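Local atomic coordinates of probable tRNA pseudouridine synthase D (PDB entry 1Z2Z), a protein that probably isomerises the uridine at position 13 of transfer RNAs to pseudouridine. Residues Ile12-Thr17 against Arg285-Ile290; Glu211-Ala216 against Thr232-Leu237; Tyr273-Tyr278 against Ala339-Tyr344. One frame throughout, in Å; residues are numbered along the deposited sequence.

Interaction 1 of 3, residues Ile12-Thr17 against Arg285-Ile290; sequences INLYST and RIEAGI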
loop_
_atom_site.group_PDB
_atom_site.type_symbol
_atom_site.label_atom_id
_atom_site.label_comp_id
_atom_site.label_asym_id
_atom_site.label_seq_id
_atom_site.Cartn_x
_atom_site.Cartn_y
_atom_site.Cartn_z
ATOM N N ILE A 12 -10.500 8.351 1.558
ATOM C CA ILE A 12 -9.664 9.532 1.742
ATOM C C ILE A 12 -10.387 10.710 1.119
ATOM O O ILE A 12 -11.087 10.543 0.125
ATOM C CB ILE A 12 -8.341 9.345 1.042
ATOM C CG1 ILE A 12 -7.748 8.012 1.506
ATOM C CG2 ILE A 12 -7.443 10.567 1.287
ATOM C CD1 ILE A 12 -6.522 7.567 0.742
ATOM N N ASN A 13 -10.236 11.894 1.702
ATOM C CA ASN A 13 -10.905 13.069 1.165
ATOM C C ASN A 13 -10.299 14.359 1.681
ATOM O O ASN A 13 -10.965 15.387 1.714
ATOM C CB ASN A 13 -12.391 13.047 1.517
ATOM C CG ASN A 13 -12.668 13.606 2.899
ATOM O OD1 ASN A 13 -12.044 13.214 3.890
ATOM N ND2 ASN A 13 -13.615 14.534 2.972
ATOM N N LEU A 14 -9.039 14.316 2.081
ATOM C CA LEU A 14 -8.398 15.520 2.583
ATOM C C LEU A 14 -6.909 15.333 2.749
ATOM O O LEU A 14 -6.327 14.446 2.141
ATOM C CB LEU A 14 -9.022 15.931 3.913
ATOM C CG LEU A 14 -8.981 14.865 5.002
ATOM C CD1 LEU A 14 -7.819 15.086 5.959
ATOM C CD2 LEU A 14 -10.281 14.935 5.744
ATOM N N TYR A 15 -6.310 16.167 3.595
ATOM C CA TYR A 15 -4.873 16.151 3.843
ATOM C C TYR A 15 -4.576 16.605 5.272
ATOM O O TYR A 15 -5.072 17.647 5.707
ATOM C CB TYR A 15 -4.176 17.109 2.873
ATOM C CG TYR A 15 -4.377 16.802 1.402
ATOM C CD1 TYR A 15 -3.550 15.895 0.743
ATOM C CD2 TYR A 15 -5.365 17.450 0.656
ATOM C CE1 TYR A 15 -3.694 15.648 -0.627
ATOM C CE2 TYR A 15 -5.515 17.206 -0.718
ATOM C CZ TYR A 15 -4.675 16.307 -1.348
ATOM O OH TYR A 15 -4.802 16.056 -2.693
ATOM N N SER A 16 -3.757 15.845 5.997
ATOM C CA SER A 16 -3.413 16.215 7.371
ATOM C C SER A 16 -2.716 17.583 7.381
ATOM O O SER A 16 -2.706 18.293 8.392
ATOM C CB SER A 16 -2.495 15.161 7.998
ATOM O OG SER A 16 -1.132 15.450 7.753
ATOM N N THR A 17 -2.135 17.952 6.245
ATOM C CA THR A 17 -1.449 19.229 6.122
ATOM C C THR A 17 -2.334 20.209 5.346
ATOM O O THR A 17 -3.040 19.812 4.419
ATOM C CB THR A 17 -0.126 19.065 5.364
ATOM O OG1 THR A 17 -0.405 18.625 4.031
ATOM C CG2 THR A 17 0.770 18.044 6.056
ATOM N N ARG A 285 -11.579 12.018 11.974
ATOM C CA ARG A 285 -10.826 12.325 13.178
ATOM C C ARG A 285 -9.862 13.483 12.958
ATOM O O ARG A 285 -9.585 14.246 13.883
ATOM C CB ARG A 285 -10.063 11.096 13.663
ATOM C CG ARG A 285 -9.322 11.309 14.973
ATOM C CD ARG A 285 -9.079 9.975 15.652
ATOM N NE ARG A 285 -8.418 10.102 16.944
ATOM C CZ ARG A 285 -7.226 10.657 17.120
ATOM N NH1 ARG A 285 -6.702 10.722 18.336
ATOM N NH2 ARG A 285 -6.561 11.145 16.082
ATOM N N ILE A 286 -9.339 13.604 11.741
ATOM C CA ILE A 286 -8.427 14.697 11.417
ATOM C C ILE A 286 -9.256 15.975 11.325
ATOM O O ILE A 286 -8.750 17.073 11.550
ATOM C CB ILE A 286 -7.694 14.472 10.065
ATOM C CG1 ILE A 286 -6.727 13.291 10.188
ATOM C CG2 ILE A 286 -6.930 15.735 9.663
ATOM C CD1 ILE A 286 -6.057 12.871 8.880
ATOM N N GLU A 287 -10.532 15.826 10.985
ATOM C CA GLU A 287 -11.405 16.982 10.897
ATOM C C GLU A 287 -11.817 17.409 12.292
ATOM O O GLU A 287 -11.870 18.597 12.592
ATOM C CB GLU A 287 -12.652 16.665 10.080
ATOM C CG GLU A 287 -12.386 16.425 8.615
ATOM C CD GLU A 287 -13.659 16.148 7.863
ATOM O OE1 GLU A 287 -14.456 15.305 8.333
ATOM O OE2 GLU A 287 -13.863 16.764 6.801
ATOM N N ALA A 288 -12.109 16.435 13.147
ATOM C CA ALA A 288 -12.521 16.728 14.511
ATOM C C ALA A 288 -11.467 17.547 15.254
ATOM O O ALA A 288 -11.745 18.090 16.323
ATOM C CB ALA A 288 -12.804 15.435 15.261
ATOM N N GLY A 289 -10.264 17.645 14.688
ATOM C CA GLY A 289 -9.202 18.405 15.328
ATOM C C GLY A 289 -8.359 17.608 16.315
ATOM O O GLY A 289 -7.468 18.162 16.970
ATOM N N ILE A 290 -8.635 16.309 16.431
ATOM C CA ILE A 290 -7.888 15.435 17.345
ATOM C C ILE A 290 -6.646 14.886 16.623
ATOM O O ILE A 290 -6.765 14.007 15.774
ATOM C CB ILE A 290 -8.750 14.215 17.808
ATOM C CG1 ILE A 290 -10.165 14.660 18.228
ATOM C CG2 ILE A 290 -8.029 13.476 18.930
ATOM C CD1 ILE A 290 -10.260 15.450 19.524
#
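The last turn of helix 263-287 meets the irregular N-terminal segment Ile12-Thr17 in a small contact near the protein surface. On the loop side Leu14 carries most of it, dividing its two methyls between neighbouring helix residues. Its CG lies between the backbone N and the carbonyl carbon (chi1 57°), which directs the branched end at the helix. Leu14 CD1 rests 3.9 Å from Ile286 CG2 and 4.1 Å from Ile286 CD1, so one methyl of the leucine sits against both branches of the isoleucine, the two side chains crossing obliquely. Leu14 CD2 instead lies 3.9 Å from Glu287 CG, the aliphatic part of an acidic side chain that runs on extended, suiting a residue whose carboxylate can stay near solvent. An alanine in place of Leu14 would remove both methyls and would probably loosen the segment from Ile286 and from the Glu287 stem. In the fold, an irregular loop, leading from helix 5-8 toward strand 33-39, lies along the end of the long helix: Leu14 and Asn13 also touch Cys283, one turn back on the same helix, while Leu14 O accepts a hydrogen bond from Arg427 of helix 423-430, so the segment bridges two helices. Ser16 adds its CA, 4.2 Å from Ile286 CG2, and its CB, 4.3 Å from Ile286 CD1. The serine hydroxyl is engaged by Gln163, so that this small residue offers carbon to the isoleucine and its oxygen to another part of the chain.

Interaction 2 of 3, residues Glu211-Ala216 against Thr232-Leu237; sequences EETKNA and TYPLRL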
loop_
_atom_site.group_PDB
_atom_site.type_symbol
_atom_site.label_atom_id
_atom_site.label_comp_id
_atom_site.label_asym_id
_atom_site.label_seq_id
_atom_site.Cartn_x
_atom_site.Cartn_y
_atom_site.Cartn_z
ATOM N N GLU A 211 -8.734 -0.236 -23.793
ATOM C CA GLU A 211 -10.091 -0.174 -24.314
ATOM C C GLU A 211 -10.563 -1.510 -24.867
ATOM O O GLU A 211 -11.739 -1.672 -25.197
ATOM C CB GLU A 211 -10.202 0.906 -25.397
ATOM C CG GLU A 211 -9.453 0.597 -26.687
ATOM C CD GLU A 211 -10.386 0.406 -27.881
ATOM O OE1 GLU A 211 -9.882 0.156 -28.999
ATOM O OE2 GLU A 211 -11.623 0.506 -27.701
ATOM N N GLU A 212 -9.649 -2.470 -24.962
ATOM C CA GLU A 212 -9.996 -3.788 -25.481
ATOM C C GLU A 212 -10.588 -4.644 -24.366
ATOM O O GLU A 212 -11.740 -5.073 -24.449
ATOM C CB GLU A 212 -8.757 -4.456 -26.084
ATOM C CG GLU A 212 -8.985 -4.987 -27.502
ATOM C CD GLU A 212 -9.408 -3.901 -28.495
ATOM O OE1 GLU A 212 -8.547 -3.085 -28.904
ATOM O OE2 GLU A 212 -10.608 -3.866 -28.860
ATOM N N THR A 213 -9.798 -4.888 -23.324
ATOM C CA THR A 213 -10.269 -5.665 -22.186
ATOM C C THR A 213 -11.348 -4.819 -21.511
ATOM O O THR A 213 -12.319 -5.339 -20.966
ATOM C CB THR A 213 -9.133 -5.938 -21.182
ATOM O OG1 THR A 213 -8.746 -4.712 -20.551
ATOM C CG2 THR A 213 -7.927 -6.532 -21.897
ATOM N N LYS A 214 -11.169 -3.504 -21.561
ATOM C CA LYS A 214 -12.134 -2.583 -20.980
ATOM C C LYS A 214 -13.494 -2.842 -21.624
ATOM O O LYS A 214 -14.528 -2.652 -20.993
ATOM C CB LYS A 214 -11.711 -1.132 -21.243
ATOM C CG LYS A 214 -12.621 -0.073 -20.622
ATOM C CD LYS A 214 -12.562 1.249 -21.390
ATOM C CE LYS A 214 -11.151 1.821 -21.475
ATOM N NZ LYS A 214 -11.083 2.926 -22.482
ATOM N N ASN A 215 -13.491 -3.275 -22.883
ATOM C CA ASN A 215 -14.740 -3.552 -23.589
ATOM C C ASN A 215 -15.203 -4.996 -23.419
ATOM O O ASN A 215 -16.321 -5.349 -23.797
ATOM C CB ASN A 215 -14.607 -3.208 -25.081
ATOM C CG ASN A 215 -14.940 -1.751 -25.378
ATOM O OD1 ASN A 215 -14.275 -0.838 -24.888
ATOM N ND2 ASN A 215 -15.983 -1.531 -26.177
ATOM N N ALA A 216 -14.343 -5.828 -22.849
ATOM C CA ALA A 216 -14.691 -7.221 -22.615
ATOM C C ALA A 216 -15.580 -7.297 -21.374
ATOM O O ALA A 216 -16.591 -7.998 -21.373
ATOM C CB ALA A 216 -13.437 -8.045 -22.411
ATOM N N THR A 232 -13.774 -13.928 -24.766
ATOM C CA THR A 232 -13.140 -12.629 -25.016
ATOM C C THR A 232 -12.051 -12.263 -23.984
ATOM O O THR A 232 -11.015 -11.697 -24.337
ATOM C CB THR A 232 -14.231 -11.487 -25.088
ATOM O OG1 THR A 232 -13.615 -10.237 -25.431
ATOM C CG2 THR A 232 -14.963 -11.332 -23.753
ATOM N N TYR A 233 -12.283 -12.606 -22.721
ATOM C CA TYR A 233 -11.335 -12.303 -21.655
ATOM C C TYR A 233 -9.965 -12.949 -21.857
ATOM O O TYR A 233 -9.848 -14.174 -22.002
ATOM C CB TYR A 233 -11.894 -12.735 -20.295
ATOM C CG TYR A 233 -12.887 -11.781 -19.648
ATOM C CD1 TYR A 233 -14.045 -11.373 -20.317
ATOM C CD2 TYR A 233 -12.700 -11.347 -18.334
ATOM C CE1 TYR A 233 -14.998 -10.567 -19.685
ATOM C CE2 TYR A 233 -13.643 -10.543 -17.689
ATOM C CZ TYR A 233 -14.791 -10.159 -18.368
ATOM O OH TYR A 233 -15.745 -9.407 -17.722
ATOM N N PRO A 234 -8.902 -12.124 -21.863
ATOM C CA PRO A 234 -7.551 -12.653 -22.050
ATOM C C PRO A 234 -7.179 -13.577 -20.897
ATOM O O PRO A 234 -7.591 -13.360 -19.751
ATOM C CB PRO A 234 -6.696 -11.391 -22.112
ATOM C CG PRO A 234 -7.424 -10.454 -21.208
ATOM C CD PRO A 234 -8.868 -10.675 -21.595
ATOM N N LEU A 235 -6.410 -14.616 -21.221
ATOM C CA LEU A 235 -5.959 -15.619 -20.254
ATOM C C LEU A 235 -5.271 -14.970 -19.060
ATOM O O LEU A 235 -5.135 -15.579 -18.000
ATOM C CB LEU A 235 -4.996 -16.596 -20.935
ATOM C CG LEU A 235 -5.549 -17.411 -22.104
ATOM C CD1 LEU A 235 -4.396 -17.940 -22.944
ATOM C CD2 LEU A 235 -6.415 -18.543 -21.582
ATOM N N ARG A 236 -4.833 -13.732 -19.253
ATOM C CA ARG A 236 -4.165 -12.973 -18.210
ATOM C C ARG A 236 -5.017 -12.923 -16.942
ATOM O O ARG A 236 -4.484 -12.943 -15.831
ATOM C CB ARG A 236 -3.881 -11.557 -18.717
ATOM C CG ARG A 236 -3.417 -10.578 -17.658
ATOM C CD ARG A 236 -2.910 -9.303 -18.302
ATOM N NE ARG A 236 -3.908 -8.672 -19.166
ATOM C CZ ARG A 236 -4.910 -7.909 -18.731
ATOM N NH1 ARG A 236 -5.054 -7.672 -17.434
ATOM N NH2 ARG A 236 -5.769 -7.382 -19.595
ATOM N N LEU A 237 -6.338 -12.876 -17.120
ATOM C CA LEU A 237 -7.299 -12.812 -16.009
ATOM C C LEU A 237 -7.837 -14.192 -15.628
ATOM O O LEU A 237 -8.973 -14.542 -15.954
ATOM C CB LEU A 237 -8.469 -11.898 -16.384
ATOM C CG LEU A 237 -8.086 -10.486 -16.817
ATOM C CD1 LEU A 237 -9.287 -9.765 -17.399
ATOM C CD2 LEU A 237 -7.515 -9.744 -15.624
#
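Thr213 and Ala216, one turn apart at the beginning of helix 213-223, both direct their CB atoms at the segment Thr232-Leu237. Thr213 CG2, anti to its own carbonyl carbon, points into an angle formed by two side chains, each crossing the threonine at about a right angle. Pro234 CG lies 4.0 Å from that methyl, and Arg236, its chain bent at chi3 (56°), brings NH2 to 3.3 Å from Thr213 CG2, so that the methyl meets the guanidinium at its edge, near its plane. The single methyl of Ala216 fits between Thr232 and the Tyr233 ring, where a longer side chain would run into them: its CB is 3.7 Å from Thr232 OG1 and 4.0 Å from Tyr233 CD1. Ala216 O approaches the same ring obliquely, 3.5 Å from Tyr233 CE1. The ring also touches Arg217 and Val220, and its hydroxyl is hydrogen-bonded to Ile202 O, which ties down its far end. Leu237 N binds Pro234 O at 3.0 Å and closes a beta turn over Leu235 and Arg236, after which Leu237 stands at the N-cap position. Three consecutive helices are thus joined by short links, the loop between helices 226-232 and 238-249 packing on the start of helix 213-223.

Interaction 3 of 3, residues Tyr273-Tyr278 against Ala339-Tyr344; sequences YQSYIY and APLPGY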
loop_
_atom_site.group_PDB
_atom_site.type_symbol
_atom_site.label_atom_id
_atom_site.label_comp_id
_atom_site.label_asym_id
_atom_site.label_seq_id
_atom_site.Cartn_x
_atom_site.Cartn_y
_atom_site.Cartn_z
ATOM N N TYR A 273 -13.010 -3.223 1.909
ATOM C CA TYR A 273 -14.130 -2.465 2.474
ATOM C C TYR A 273 -13.815 -1.977 3.865
ATOM O O TYR A 273 -14.356 -0.968 4.314
ATOM C CB TYR A 273 -15.396 -3.317 2.528
ATOM C CG TYR A 273 -16.614 -2.557 3.014
ATOM C CD1 TYR A 273 -16.996 -1.357 2.413
ATOM C CD2 TYR A 273 -17.408 -3.057 4.048
ATOM C CE1 TYR A 273 -18.140 -0.674 2.825
ATOM C CE2 TYR A 273 -18.555 -2.383 4.467
ATOM C CZ TYR A 273 -18.916 -1.193 3.851
ATOM O OH TYR A 273 -20.054 -0.526 4.264
ATOM N N GLN A 274 -12.950 -2.715 4.550
ATOM C CA GLN A 274 -12.534 -2.350 5.894
ATOM C C GLN A 274 -11.551 -1.209 5.809
ATOM O O GLN A 274 -11.626 -0.236 6.567
ATOM C CB GLN A 274 -11.867 -3.528 6.591
ATOM C CG GLN A 274 -12.854 -4.482 7.198
ATOM C CD GLN A 274 -12.186 -5.616 7.921
ATOM O OE1 GLN A 274 -12.854 -6.415 8.568
ATOM N NE2 GLN A 274 -10.862 -5.700 7.816
ATOM N N SER A 275 -10.611 -1.340 4.882
ATOM C CA SER A 275 -9.614 -0.303 4.690
ATOM C C SER A 275 -10.349 0.974 4.290
ATOM O O SER A 275 -9.969 2.070 4.686
ATOM C CB SER A 275 -8.622 -0.751 3.618
ATOM O OG SER A 275 -7.956 -1.921 4.059
ATOM N N TYR A 276 -11.421 0.817 3.525
ATOM C CA TYR A 276 -12.215 1.950 3.095
ATOM C C TYR A 276 -12.738 2.703 4.316
ATOM O O TYR A 276 -12.465 3.895 4.508
ATOM C CB TYR A 276 -13.384 1.455 2.268
ATOM C CG TYR A 276 -14.406 2.508 1.961
ATOM C CD1 TYR A 276 -14.124 3.553 1.084
ATOM C CD2 TYR A 276 -15.680 2.444 2.523
ATOM C CE1 TYR A 276 -15.095 4.501 0.772
ATOM C CE2 TYR A 276 -16.650 3.388 2.217
ATOM C CZ TYR A 276 -16.355 4.408 1.344
ATOM O OH TYR A 276 -17.333 5.328 1.047
ATOM N N ILE A 277 -13.497 1.984 5.141
ATOM C CA ILE A 277 -14.078 2.556 6.345
ATOM C C ILE A 277 -12.984 3.157 7.217
ATOM O O ILE A 277 -13.138 4.245 7.787
ATOM C CB ILE A 277 -14.858 1.481 7.118
ATOM C CG1 ILE A 277 -16.066 1.044 6.270
ATOM C CG2 ILE A 277 -15.267 2.018 8.484
ATOM C CD1 ILE A 277 -16.741 -0.271 6.681
ATOM N N TYR A 278 -11.862 2.461 7.290
ATOM C CA TYR A 278 -10.759 2.949 8.081
ATOM C C TYR A 278 -10.269 4.330 7.592
ATOM O O TYR A 278 -9.937 5.201 8.398
ATOM C CB TYR A 278 -9.636 1.911 8.075
ATOM C CG TYR A 278 -8.325 2.460 8.529
ATOM C CD1 TYR A 278 -7.529 3.196 7.671
ATOM C CD2 TYR A 278 -7.876 2.252 9.818
ATOM C CE1 TYR A 278 -6.315 3.709 8.083
ATOM C CE2 TYR A 278 -6.662 2.756 10.243
ATOM C CZ TYR A 278 -5.885 3.482 9.367
ATOM O OH TYR A 278 -4.659 3.957 9.778
ATOM N N ALA A 339 -6.989 3.152 14.886
ATOM C CA ALA A 339 -8.320 3.377 14.337
ATOM C C ALA A 339 -8.893 2.006 14.052
ATOM O O ALA A 339 -8.158 1.060 13.807
ATOM C CB ALA A 339 -8.229 4.184 13.064
ATOM N N PRO A 340 -10.214 1.886 14.050
ATOM C CA PRO A 340 -10.858 0.600 13.801
ATOM C C PRO A 340 -10.987 0.105 12.380
ATOM O O PRO A 340 -11.254 0.867 11.458
ATOM C CB PRO A 340 -12.224 0.781 14.436
ATOM C CG PRO A 340 -12.527 2.202 14.110
ATOM C CD PRO A 340 -11.205 2.904 14.428
ATOM N N LEU A 341 -10.788 -1.194 12.214
ATOM C CA LEU A 341 -10.962 -1.831 10.924
ATOM C C LEU A 341 -12.144 -2.756 11.211
ATOM O O LEU A 341 -11.982 -3.951 11.443
ATOM C CB LEU A 341 -9.703 -2.614 10.519
ATOM C CG LEU A 341 -8.709 -1.904 9.581
ATOM C CD1 LEU A 341 -7.380 -2.622 9.548
ATOM C CD2 LEU A 341 -9.289 -1.848 8.191
ATOM N N PRO A 342 -13.357 -2.187 11.226
ATOM C CA PRO A 342 -14.638 -2.859 11.484
ATOM C C PRO A 342 -14.760 -4.339 11.092
ATOM O O PRO A 342 -14.327 -4.748 10.014
ATOM C CB PRO A 342 -15.650 -1.972 10.746
ATOM C CG PRO A 342 -14.793 -1.173 9.763
ATOM C CD PRO A 342 -13.593 -0.877 10.602
ATOM N N GLY A 343 -15.360 -5.121 11.992
ATOM C CA GLY A 343 -15.579 -6.546 11.786
ATOM C C GLY A 343 -16.716 -6.984 12.694
ATOM O O GLY A 343 -17.766 -6.345 12.713
ATOM N N TYR A 344 -16.537 -8.061 13.449
ATOM C CA TYR A 344 -17.597 -8.486 14.355
ATOM C C TYR A 344 -17.019 -8.693 15.743
ATOM O O TYR A 344 -17.677 -9.236 16.631
ATOM C CB TYR A 344 -18.257 -9.771 13.849
ATOM C CG TYR A 344 -17.387 -11.010 13.901
ATOM C CD1 TYR A 344 -16.956 -11.536 15.118
ATOM C CD2 TYR A 344 -17.037 -11.686 12.739
ATOM C CE1 TYR A 344 -16.206 -12.702 15.177
ATOM C CE2 TYR A 344 -16.285 -12.857 12.787
ATOM C CZ TYR A 344 -15.876 -13.360 14.010
ATOM O OH TYR A 344 -15.161 -14.533 14.077
#
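Packing is closest where Ile277, Tyr278 and the CB of Gln274 face the loop Ala339-Pro342, and it fades toward Gly343 and Tyr344. At the centre Leu341 inserts its CD2 methyl against the helix, 3.5 Å from Gln274 CB and 3.8 Å from Tyr278 CB, its side chain crossing that of Gln274 at about a right angle. Leu341 CD2 is also 3.3 Å from Gln274 O, so the methyl lies on the helix backbone itself. A leucine fits because one branch of its fork can reach between residues one helical turn apart. Next to it, Pro342 offers its ring: Pro342 CG lies 3.5 Å from Ile277 CG2, the methyl that stands anti to the backbone N. The CD1 atom of the same isoleucine lies over one face of the Tyr273 ring, 3.5 Å above the plane and offset toward its rim.

The long helix 263-287 is here flanked by a loop that links strand 336-337 to helix 352-363, and the loop is also held by backbone hydrogen bonds of Ala339 with Arg386 and of Leu341 with Thr384. Tyr278 closes the other end of the contact. Its CG is anti to the backbone N (chi1 164°), which lays the ring beside the loop, with Tyr278 CE2 3.5 Å from Ala339 CB and Pro340 O at the ring edge; the small alanine leaves room for so broad a neighbour. The hydroxyl is hydrogen-bonded to two carbonyls, Glu387 O and Asn168 O, which would have to share its single proton, and Phe170 packs edge-to-face with the ring. On the loose side, Gly343 contributes little, and Tyr344 is exposed and takes no part.

Overall arrangement
Interactions 1 and 3 share helix 263-287: the first uses its C-terminal end, the third a part about three turns earlier. Their centres are 17 Å apart and their nearest atoms about 6 Å, without touching, and their segments alternate along the chain. The shared helix touches the N-terminal loop at its end and the loop after strand 336-337 further back. Interaction 2 stands apart, its centre 39 Å from that of interaction 1 and 32 Å from that of interaction 3. In sequence it is nested within the span closed by interaction 1 and is complete before interaction 3 begins. All three lie away from Asp86, the predicted nucleophile.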